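Local coordinates for AxyAgu115A (Amphibacillus xylanus NBRC 15112, PDB 6NPS), which is a family GH115 glycoside hydrolase, an alpha-glucuronidase that probably removes glucuronic acid side groups from arabinoglucuronoxylan, at residues L579-M584 against E638-V643. The protein carries 3 engineered substitutions. Numbering follows the deposited sequence.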
ATOM      1  N   LEU A 579     -20.883 -14.431  -7.154  1.00 25.78           N
ATOM      2  CA  LEU A 579     -20.129 -13.882  -8.271  1.00 28.89           C
ATOM      3  C   LEU A 579     -20.145 -12.359  -8.283  1.00 28.39           C
ATOM      4  O   LEU A 579     -19.175 -11.747  -8.747  1.00 26.03           O
ATOM      5  CB  LEU A 579     -20.668 -14.426  -9.590  1.00 30.08           C
ATOM      6  CG  LEU A 579     -20.447 -15.939  -9.723  1.00 33.61           C
ATOM      7  CD1 LEU A 579     -20.709 -16.315 -11.142  1.00 30.97           C
ATOM      8  CD2 LEU A 579     -19.033 -16.353  -9.348  1.00 31.96           C
ATOM      9  N   ASN A 580     -21.226 -11.729  -7.818  1.00 28.21           N
ATOM     10  CA  ASN A 580     -21.187 -10.276  -7.652  1.00 30.27           C
ATOM     11  C   ASN A 580     -20.092  -9.871  -6.664  1.00 32.55           C
ATOM     12  O   ASN A 580     -19.378  -8.872  -6.866  1.00 27.83           O
ATOM     13  CB  ASN A 580     -22.542  -9.768  -7.192  1.00 27.80           C
ATOM     14  CG  ASN A 580     -22.548  -8.254  -6.946  1.00 28.83           C
ATOM     15  OD1 ASN A 580     -22.521  -7.478  -7.891  1.00 31.20           O
ATOM     16  ND2 ASN A 580     -22.569  -7.846  -5.693  1.00 26.98           N
ATOM     17  N   LEU A 581     -19.918 -10.661  -5.600  1.00 28.13           N
ATOM     18  CA  LEU A 581     -18.877 -10.338  -4.624  1.00 28.19           C
ATOM     19  C   LEU A 581     -17.478 -10.509  -5.221  1.00 27.83           C
ATOM     20  O   LEU A 581     -16.586  -9.686  -4.960  1.00 29.12           O
ATOM     21  CB  LEU A 581     -19.020 -11.261  -3.414  1.00 26.41           C
ATOM     22  CG  LEU A 581     -17.996 -10.994  -2.301  1.00 35.94           C
ATOM     23  CD1 LEU A 581     -18.702 -11.347  -1.003  1.00 39.10           C
ATOM     24  CD2 LEU A 581     -16.771 -11.902  -2.456  1.00 32.43           C
ATOM     25  N   GLN A 582     -17.247 -11.602  -5.970  1.00 26.37           N
ATOM     26  CA  GLN A 582     -15.960 -11.779  -6.650  1.00 28.40           C
ATOM     27  C   GLN A 582     -15.697 -10.602  -7.598  1.00 28.99           C
ATOM     28  O   GLN A 582     -14.619 -10.001  -7.585  1.00 25.34           O
ATOM     29  CB  GLN A 582     -15.936 -13.087  -7.434  1.00 26.87           C
ATOM     30  CG  GLN A 582     -16.154 -14.342  -6.616  1.00 29.46           C
ATOM     31  CD  GLN A 582     -14.868 -14.868  -6.025  1.00 33.73           C
ATOM     32  OE1 GLN A 582     -13.793 -14.667  -6.592  1.00 35.20           O
ATOM     33  NE2 GLN A 582     -14.963 -15.532  -4.875  1.00 32.28           N
ATOM     34  N   LYS A 583     -16.701 -10.244  -8.400  1.00 28.58           N
ATOM     35  CA  LYS A 583     -16.556  -9.161  -9.369  1.00 28.94           C
ATOM     36  C   LYS A 583     -16.191  -7.853  -8.690  1.00 30.94           C
ATOM     37  O   LYS A 583     -15.334  -7.100  -9.176  1.00 30.33           O
ATOM     38  CB  LYS A 583     -17.855  -9.018 -10.138  1.00 26.96           C
ATOM     39  CG  LYS A 583     -17.945  -7.825 -11.093  1.00 31.00           C
ATOM     40  CD  LYS A 583     -19.329  -7.885 -11.772  1.00 35.42           C
ATOM     41  CE  LYS A 583     -19.616  -6.686 -12.684  1.00 41.30           C
ATOM     42  NZ  LYS A 583     -21.104  -6.739 -12.983  1.00 45.56           N
ATOM     43  N   MET A 584     -16.862  -7.554  -7.583  1.00 27.00           N
ATOM     44  CA  MET A 584     -16.604  -6.330  -6.841  1.00 30.67           C
ATOM     45  C   MET A 584     -15.134  -6.207  -6.497  1.00 30.82           C
ATOM     46  O   MET A 584     -14.530  -5.149  -6.682  1.00 29.46           O
ATOM     47  CB  MET A 584     -17.431  -6.306  -5.557  1.00 30.43           C
ATOM     48  CG  MET A 584     -17.161  -5.062  -4.701  1.00 30.12           C
ATOM     49  SD  MET A 584     -18.175  -5.135  -3.176  1.00 35.13           S
ATOM     50  CE  MET A 584     -17.302  -6.393  -2.263  1.00 32.61           C
ATOM     51  N   GLU A 638     -22.438 -11.346   8.030  1.00 38.87           N
ATOM     52  CA  GLU A 638     -21.384 -10.509   7.461  1.00 39.38           C
ATOM     53  C   GLU A 638     -20.473 -11.382   6.635  1.00 40.39           C
ATOM     54  O   GLU A 638     -20.071 -12.462   7.075  1.00 37.25           O
ATOM     55  CB  GLU A 638     -20.556  -9.822   8.553  1.00 43.28           C
ATOM     56  CG  GLU A 638     -21.260  -8.693   9.264  1.00 54.63           C
ATOM     57  CD  GLU A 638     -21.656  -7.585   8.310  1.00 65.53           C
ATOM     58  OE1 GLU A 638     -20.802  -7.165   7.500  1.00 62.77           O
ATOM     59  OE2 GLU A 638     -22.826  -7.150   8.361  1.00 70.86           O
ATOM     60  N   HIS A 639     -20.133 -10.911   5.422  1.00 31.78           N
ATOM     61  CA  HIS A 639     -19.386 -11.764   4.513  1.00 33.40           C
ATOM     62  C   HIS A 639     -18.373 -11.018   3.643  1.00 36.30           C
ATOM     63  O   HIS A 639     -17.763 -11.641   2.760  1.00 39.51           O
ATOM     64  CB  HIS A 639     -20.364 -12.537   3.635  1.00 33.26           C
ATOM     65  CG  HIS A 639     -21.344 -11.667   2.927  1.00 34.64           C
ATOM     66  ND1 HIS A 639     -22.502 -11.210   3.517  1.00 37.72           N
ATOM     67  CD2 HIS A 639     -21.325 -11.140   1.672  1.00 37.26           C
ATOM     68  CE1 HIS A 639     -23.157 -10.446   2.659  1.00 39.97           C
ATOM     69  NE2 HIS A 639     -22.470 -10.398   1.530  1.00 37.10           N
ATOM     70  N   ILE A 640     -18.148  -9.724   3.864  1.00 32.76           N
ATOM     71  CA  ILE A 640     -17.308  -8.919   2.979  1.00 31.02           C
ATOM     72  C   ILE A 640     -16.039  -8.515   3.707  1.00 29.62           C
ATOM     73  O   ILE A 640     -16.106  -7.907   4.783  1.00 30.40           O
ATOM     74  CB  ILE A 640     -18.070  -7.694   2.446  1.00 36.60           C
ATOM     75  CG1 ILE A 640     -19.142  -8.162   1.429  1.00 36.89           C
ATOM     76  CG2 ILE A 640     -17.065  -6.707   1.687  1.00 32.00           C
ATOM     77  CD1 ILE A 640     -20.169  -7.057   1.081  1.00 37.98           C
ATOM     78  N   GLY A 641     -14.883  -8.808   3.098  1.00 31.86           N
ATOM     79  CA  GLY A 641     -13.622  -8.182   3.516  1.00 31.82           C
ATOM     80  C   GLY A 641     -13.157  -8.535   4.918  1.00 33.77           C
ATOM     81  O   GLY A 641     -12.690  -7.655   5.649  1.00 29.24           O
ATOM     82  N   PHE A 642     -13.267  -9.807   5.322  1.00 29.52           N
ATOM     83  CA  PHE A 642     -12.781 -10.169   6.656  1.00 28.76           C
ATOM     84  C   PHE A 642     -11.295  -9.846   6.748  1.00 28.00           C
ATOM     85  O   PHE A 642     -10.555 -10.057   5.789  1.00 33.12           O
ATOM     86  CB  PHE A 642     -12.992 -11.671   6.944  1.00 26.67           C
ATOM     87  CG  PHE A 642     -14.375 -12.029   7.352  1.00 32.08           C
ATOM     88  CD1 PHE A 642     -15.467 -11.236   6.977  1.00 33.16           C
ATOM     89  CD2 PHE A 642     -14.610 -13.166   8.148  1.00 28.98           C
ATOM     90  CE1 PHE A 642     -16.775 -11.579   7.374  1.00 30.64           C
ATOM     91  CE2 PHE A 642     -15.895 -13.540   8.511  1.00 31.40           C
ATOM     92  CZ  PHE A 642     -16.985 -12.749   8.146  1.00 32.65           C
ATOM     93  N   VAL A 643     -10.871  -9.280   7.876  1.00 29.73           N
ATOM     94  CA  VAL A 643      -9.451  -9.109   8.175  1.00 33.23           C
ATOM     95  C   VAL A 643      -9.007 -10.021   9.311  1.00 37.09           C
ATOM     96  O   VAL A 643      -7.812 -10.025   9.653  1.00 33.40           O
ATOM     97  CB  VAL A 643      -9.112  -7.642   8.540  1.00 38.23           C
ATOM     98  CG1 VAL A 643      -9.566  -6.688   7.448  1.00 37.27           C
ATOM     99  CG2 VAL A 643      -9.738  -7.275   9.850  1.00 33.70           C
TER
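Leu581 and Met584, one turn apart on helix 564-596, meet His639 and Ile640 of the loop that follows helix 601-629. Leu581 touches both loop residues through one methyl. Its CD1 lies 3.8 Å from CD2 of His639, at the edge of the imidazole and in the ring plane. The same CD1 is 3.9 Å from the backbone O of His639. It is also 4.0 Å from CG1 of Ile640, so the methyl bridges two consecutive loop residues. The side chains of Leu581 and His639 run alongside each other in opposite senses. Met584 reaches the other branch of Ile640, with CE 4.0 Å from CG2, and these two side chains lie roughly perpendicular. The Met584 chain is extended through chi2 and turns only at the thioether (chi3 74°), which brings the terminal methyl to Ile640.

The ND1 of His639 hydrogen-bonds to the carbonyl of Ser637, its NE2 hydrogen-bonds to OD1 of Asp616 on helix 601-629, and Trp422 stacks on the ring. The loop folds back on helix 564-596, and Leu613 of helix 601-629 touches both Met584 and Ile640. The backbone O of Ile640 accepts a hydrogen bond from ND2 of Asn650.

All four touching residues are buried. The contact joins helix to loop by two apolar contacts to Ile640 and a methyl at the edge of an imidazole. Both ring nitrogens are engaged elsewhere, which leaves the carbon edge to meet Leu581. The two hydrogen bonds and the stack on Trp422 probably hold the imidazole's rotation.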